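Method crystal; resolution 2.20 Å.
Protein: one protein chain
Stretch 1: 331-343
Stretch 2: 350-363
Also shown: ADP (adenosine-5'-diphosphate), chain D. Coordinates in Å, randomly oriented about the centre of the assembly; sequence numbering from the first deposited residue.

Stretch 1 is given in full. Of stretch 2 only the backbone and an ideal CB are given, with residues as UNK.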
# COMPACT_ATOMS: atom_id res chain seq x y z
N GLY A 331 0.30 -11.60 0.75
CA GLY A 331 1.38 -12.51 0.38
C GLY A 331 2.24 -12.80 1.61
O GLY A 331 2.64 -13.93 1.87
N GLU A 332 2.49 -11.74 2.37
CA GLU A 332 3.18 -11.79 3.65
C GLU A 332 2.51 -12.76 4.63
O GLU A 332 3.17 -13.56 5.28
CB GLU A 332 3.23 -10.37 4.25
CG GLU A 332 4.15 -10.21 5.44
CD GLU A 332 4.39 -8.73 5.78
OE1 GLU A 332 3.91 -8.31 6.85
OE2 GLU A 332 5.05 -8.01 4.99
N VAL A 333 1.19 -12.69 4.72
CA VAL A 333 0.41 -13.54 5.61
C VAL A 333 0.43 -15.01 5.15
O VAL A 333 0.50 -15.95 5.96
CB VAL A 333 -1.04 -13.02 5.69
CG1 VAL A 333 -1.98 -14.07 6.25
CG2 VAL A 333 -1.09 -11.72 6.51
N LEU A 334 0.40 -15.17 3.83
CA LEU A 334 0.29 -16.48 3.21
C LEU A 334 1.63 -17.17 3.03
O LEU A 334 1.69 -18.26 2.44
CB LEU A 334 -0.41 -16.35 1.84
CG LEU A 334 -1.86 -15.89 1.74
CD1 LEU A 334 -2.34 -16.12 0.32
CD2 LEU A 334 -2.76 -16.62 2.72
N GLU A 335 2.70 -16.55 3.50
CA GLU A 335 4.05 -17.02 3.20
C GLU A 335 4.26 -18.49 3.53
O GLU A 335 4.76 -19.27 2.71
CB GLU A 335 5.09 -16.18 3.93
CG GLU A 335 6.49 -16.75 3.75
CD GLU A 335 7.58 -15.88 4.35
OE1 GLU A 335 7.28 -14.97 5.15
OE2 GLU A 335 8.75 -16.12 4.00
N GLU A 336 3.89 -18.87 4.75
CA GLU A 336 3.98 -20.25 5.19
C GLU A 336 3.12 -21.17 4.29
O GLU A 336 3.57 -22.25 3.87
CB GLU A 336 3.55 -20.35 6.65
CG GLU A 336 3.51 -21.76 7.23
CD GLU A 336 2.83 -21.81 8.61
OE1 GLU A 336 2.34 -20.76 9.08
OE2 GLU A 336 2.78 -22.89 9.22
N SER A 337 1.90 -20.73 4.01
CA SER A 337 0.94 -21.49 3.22
C SER A 337 1.45 -21.73 1.81
O SER A 337 1.23 -22.78 1.21
CB SER A 337 -0.40 -20.75 3.15
OG SER A 337 -1.05 -20.77 4.41
N ILE A 338 2.13 -20.72 1.28
CA ILE A 338 2.66 -20.77 -0.06
C ILE A 338 3.76 -21.82 -0.13
O ILE A 338 3.84 -22.60 -1.08
CB ILE A 338 3.16 -19.40 -0.49
CG1 ILE A 338 1.96 -18.48 -0.69
CG2 ILE A 338 4.01 -19.51 -1.75
CD1 ILE A 338 2.30 -16.99 -0.75
N SER A 339 4.59 -21.86 0.90
CA SER A 339 5.67 -22.85 0.94
C SER A 339 5.11 -24.27 0.99
O SER A 339 5.59 -25.15 0.29
CB SER A 339 6.58 -22.59 2.13
OG SER A 339 7.52 -23.63 2.27
N VAL A 340 4.07 -24.49 1.80
CA VAL A 340 3.45 -25.80 1.93
C VAL A 340 2.75 -26.24 0.65
O VAL A 340 2.93 -27.36 0.16
CB VAL A 340 2.41 -25.83 3.08
CG1 VAL A 340 1.72 -27.20 3.16
CG2 VAL A 340 3.06 -25.47 4.42
N VAL A 341 1.93 -25.34 0.10
CA VAL A 341 1.13 -25.66 -1.07
C VAL A 341 2.01 -25.91 -2.30
O VAL A 341 1.78 -26.87 -3.04
CB VAL A 341 0.09 -24.55 -1.37
CG1 VAL A 341 -0.36 -24.62 -2.83
CG2 VAL A 341 -1.11 -24.65 -0.41
N THR A 342 3.03 -25.07 -2.51
CA THR A 342 3.85 -25.23 -3.71
C THR A 342 4.69 -26.50 -3.61
O THR A 342 4.96 -27.16 -4.62
CB THR A 342 4.75 -23.99 -3.97
OG1 THR A 342 5.53 -23.69 -2.81
CG2 THR A 342 3.89 -22.79 -4.30
N GLU A 343 5.06 -26.88 -2.40
CA GLU A 343 5.80 -28.12 -2.21
C GLU A 343 4.93 -29.33 -2.52
O GLU A 343 5.41 -30.29 -3.11
CB GLU A 343 6.35 -28.22 -0.80
CG GLU A 343 7.28 -29.42 -0.66
CD GLU A 343 7.74 -29.64 0.75
OE1 GLU A 343 8.47 -28.78 1.28
OE2 GLU A 343 7.39 -30.69 1.32
N UNK A 350 11.32 -27.36 -6.76
CA UNK A 350 10.69 -26.27 -7.50
C UNK A 350 10.04 -25.26 -6.54
O UNK A 350 10.03 -24.06 -6.82
CB UNK A 350 9.65 -26.82 -8.47
N UNK A 351 9.53 -25.75 -5.41
CA UNK A 351 8.95 -24.86 -4.42
C UNK A 351 9.96 -23.83 -3.92
O UNK A 351 9.69 -22.62 -3.93
CB UNK A 351 8.40 -25.67 -3.24
N UNK A 352 11.13 -24.31 -3.50
CA UNK A 352 12.14 -23.43 -2.91
C UNK A 352 12.80 -22.47 -3.91
O UNK A 352 13.01 -21.30 -3.60
CB UNK A 352 13.22 -24.28 -2.25
N UNK A 353 13.12 -22.95 -5.11
CA UNK A 353 13.85 -22.10 -6.05
C UNK A 353 12.93 -21.26 -6.94
O UNK A 353 13.33 -20.20 -7.42
CB UNK A 353 14.76 -22.97 -6.93
N UNK A 354 11.70 -21.72 -7.16
CA UNK A 354 10.81 -21.05 -8.11
C UNK A 354 9.62 -20.31 -7.51
O UNK A 354 8.95 -19.55 -8.21
CB UNK A 354 10.28 -22.09 -9.10
N UNK A 355 9.32 -20.53 -6.23
CA UNK A 355 8.20 -19.82 -5.63
C UNK A 355 8.69 -19.04 -4.42
O UNK A 355 8.80 -19.58 -3.32
CB UNK A 355 7.08 -20.79 -5.24
N UNK A 356 9.00 -17.77 -4.67
CA UNK A 356 9.65 -16.88 -3.71
C UNK A 356 8.69 -15.84 -3.13
O UNK A 356 7.99 -15.13 -3.86
CB UNK A 356 10.83 -16.17 -4.38
N UNK A 357 8.63 -15.77 -1.81
CA UNK A 357 7.87 -14.72 -1.15
C UNK A 357 8.86 -13.60 -0.87
O UNK A 357 9.90 -13.85 -0.26
CB UNK A 357 7.19 -15.22 0.13
N UNK A 358 8.57 -12.40 -1.35
CA UNK A 358 9.43 -11.24 -1.08
C UNK A 358 9.49 -10.91 0.41
O UNK A 358 8.48 -10.98 1.11
CB UNK A 358 8.93 -10.02 -1.86
N UNK A 359 10.69 -10.58 0.88
CA UNK A 359 10.83 -9.90 2.16
C UNK A 359 10.30 -8.49 1.95
O UNK A 359 10.42 -7.96 0.84
CB UNK A 359 12.28 -9.90 2.66
N UNK A 360 9.71 -7.89 2.97
CA UNK A 360 9.05 -6.59 2.82
C UNK A 360 7.94 -6.67 1.79
O UNK A 360 7.71 -5.72 1.03
CB UNK A 360 10.06 -5.51 2.42
N UNK A 361 7.25 -7.82 1.76
CA UNK A 361 6.20 -8.06 0.79
C UNK A 361 5.11 -6.98 0.86
O UNK A 361 4.67 -6.48 -0.17
CB UNK A 361 5.59 -9.44 1.02
N UNK A 362 4.68 -6.62 2.07
CA UNK A 362 3.65 -5.60 2.17
C UNK A 362 4.12 -4.22 1.66
O UNK A 362 3.32 -3.44 1.14
CB UNK A 362 3.19 -5.49 3.62
N UNK A 363 5.41 -3.93 1.77
CA UNK A 363 5.90 -2.60 1.43
C UNK A 363 6.62 -2.52 0.08
O UNK A 363 7.16 -1.47 -0.26
CB UNK A 363 6.85 -2.12 2.53
PB ADP D . -4.91 -3.90 -0.20
O1B ADP D . -4.23 -2.55 -0.44
O2B ADP D . -5.78 -4.42 -1.33
O3B ADP D . -5.60 -4.06 1.14
PA ADP D . -2.40 -4.85 0.87
O1A ADP D . -2.37 -3.54 1.62
O2A ADP D . -1.16 -5.34 0.14
O3A ADP D . -3.67 -4.93 -0.13
O5' ADP D . -2.83 -6.01 1.88
C5' ADP D . -3.62 -5.76 3.04
C4' ADP D . -3.47 -7.02 3.87
O4' ADP D . -2.17 -7.01 4.45
C3' ADP D . -4.44 -7.14 5.03
O3' ADP D . -5.54 -7.97 4.68
C2' ADP D . -3.63 -7.79 6.13
O2' ADP D . -4.12 -9.12 6.30
C1' ADP D . -2.20 -7.84 5.61
N9 ADP D . -1.18 -7.34 6.57
C8 ADP D . -0.03 -8.01 6.83
N7 ADP D . 0.72 -7.35 7.73
C5 ADP D . 0.06 -6.22 8.05
C6 ADP D . 0.34 -5.10 8.96
N6 ADP D . 1.50 -5.08 9.68
N1 ADP D . -0.58 -4.11 9.02
C2 ADP D . -1.72 -4.16 8.30
N3 ADP D . -2.05 -5.16 7.44
C4 ADP D . -1.20 -6.21 7.29

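Position 350 lies on a helix, its CA-to-CB bond sideways to stretch 1 and nothing of that stretch within 5.5 Å of the ideal CB. Almost any helix-tolerant residue would suit; the deposited one is Ile350, which makes no contact here.

Position 351 is the tight spot. Its CB points toward the other helix, 3.5 Å from Thr342 OG1 and 3.7 Å from Glu343 N. So little space calls for glycine, alanine or serine, and the polar surroundings favour a hydroxyl. The residue is Ser351. With chi1 in t, its OG lies 2.7 Å from Thr342 OG1 and 3.4 Å from Ser339 O, the second weak, and its one proton can serve either acceptor. Thr342 OG1 in turn donates to Ile338 O at 2.7 Å, so it is free to accept from Ser351. The CA atoms of Glu343 and Ser351 are 5.0 Å apart, so the backbones are near each other here.

Positions 352, 353 and 354 finish the helix. The CB of 352 points sideways, 353 and 354 are out of reach, and no atom of stretch 1 lies within 5.5 Å of any of the three ideal CB atoms. The choice is open, polar residues included; they are Glu352, Ser353 and Asn354.

At 355 the backbone leaves helical angles for an extended phi/psi of -123/95, and the CB points toward stretch 1, 3.9 Å from Thr342 CG2 and 4.8 Å from Ile338 CG2. Two methyls invite an apolar or flat aromatic side chain. His355 supplies a ring: Thr342 CG2 sits over one face, 3.9 Å from the ring centroid, a CH-pi contact.

Position 356 continues the strand with CB away, where a beta-branched residue fits the backbone; it is Ile356.

The alternation brings 357 back toward stretch 1. Glu335 CG and Ile338 CD1 make a largely aliphatic setting that suits leucine or, better for a strand, the beta-branched pair, valine and isoleucine. In Val357, chi1 t, both methyls pack on Glu335 CG, CG2 at 3.9 Å and CG1 at 4.0 Å; Val357 CG2 lies 4.1 Å from Ile338 CD1, and Val357 CG1 3.9 Å from Gly331 O.

A type II turn runs from 358 to 361. Positions 358 and 359 make no contact and could vary; they are Ala358 and Glu359. Position 360 has positive phi, where glycine, asparagine or aspartate is at ease, and Asp360 points away.

At 361 the CB returns toward stretch 1, 4.1 Å from Glu332 N. A small side chain suits this, and Ala361 meets Glu332 CB to CB at 4.1 Å.

Position 362 offers its backbone: N donates to Glu332 OE2 at 3.3 Å, with any residue but proline. The carboxylate favours a basic or polar residue, the adenine a flat group. In Arg362, NE approaches ADP C6 at 3.3 Å, over one guanidinium face, and a water bridges NE to Glu332 OE1.

Position 363, with nothing of stretch 1 within 5.5 Å of its CB, is an N-cap, where serine, threonine, aspartate or asparagine is usual. Leu363 has no side-chain polar group to cap with.

Stretch 2 (350-363) ISESNHIVAEDARL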
# COMPACT_ATOMS: atom_id res chain seq x y z
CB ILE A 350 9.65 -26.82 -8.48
CG1 ILE A 350 10.35 -27.64 -9.56
CG2 ILE A 350 8.85 -25.67 -9.11
CD1 ILE A 350 9.40 -28.29 -10.51
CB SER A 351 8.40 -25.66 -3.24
OG SER A 351 7.92 -24.79 -2.22
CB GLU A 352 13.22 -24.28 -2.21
CG GLU A 352 13.00 -24.43 -0.70
CD GLU A 352 13.90 -25.49 -0.06
OE1 GLU A 352 15.08 -25.62 -0.47
OE2 GLU A 352 13.42 -26.21 0.85
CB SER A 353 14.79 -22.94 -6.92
OG SER A 353 14.07 -23.89 -7.68
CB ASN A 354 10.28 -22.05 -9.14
CG ASN A 354 11.37 -22.60 -10.04
OD1 ASN A 354 12.55 -22.30 -9.85
ND2 ASN A 354 10.97 -23.42 -11.01
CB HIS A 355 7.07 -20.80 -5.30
CG HIS A 355 6.45 -21.43 -6.52
ND1 HIS A 355 5.35 -20.90 -7.16
CD2 HIS A 355 6.79 -22.53 -7.23
CE1 HIS A 355 5.03 -21.65 -8.20
NE2 HIS A 355 5.90 -22.65 -8.26
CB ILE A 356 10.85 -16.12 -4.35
CG1 ILE A 356 11.72 -17.05 -5.22
CG2 ILE A 356 11.67 -15.40 -3.29
CD1 ILE A 356 12.44 -18.14 -4.45
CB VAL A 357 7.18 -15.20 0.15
CG1 VAL A 357 6.39 -14.05 0.82
CG2 VAL A 357 6.28 -16.41 -0.13
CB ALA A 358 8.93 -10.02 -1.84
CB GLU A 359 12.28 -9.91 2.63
CG GLU A 359 12.60 -11.03 3.62
CD GLU A 359 13.89 -11.75 3.29
OE1 GLU A 359 14.38 -11.60 2.15
OE2 GLU A 359 14.41 -12.48 4.17
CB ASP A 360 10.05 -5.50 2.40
CG ASP A 360 11.19 -5.34 3.39
OD1 ASP A 360 10.92 -5.27 4.61
OD2 ASP A 360 12.35 -5.27 2.95
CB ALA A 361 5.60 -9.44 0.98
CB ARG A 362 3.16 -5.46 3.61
CG ARG A 362 1.88 -4.65 3.72
CD ARG A 362 1.19 -4.83 5.10
NE ARG A 362 1.94 -4.23 6.21
CZ ARG A 362 1.71 -3.00 6.67
NH1 ARG A 362 0.76 -2.26 6.12
NH2 ARG A 362 2.42 -2.51 7.68
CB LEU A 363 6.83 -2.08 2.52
CG LEU A 363 6.24 -1.90 3.92
CD1 LEU A 363 7.20 -1.13 4.84
CD2 LEU A 363 4.89 -1.21 3.86
O HOH W 1 4.45 -5.54 7.50
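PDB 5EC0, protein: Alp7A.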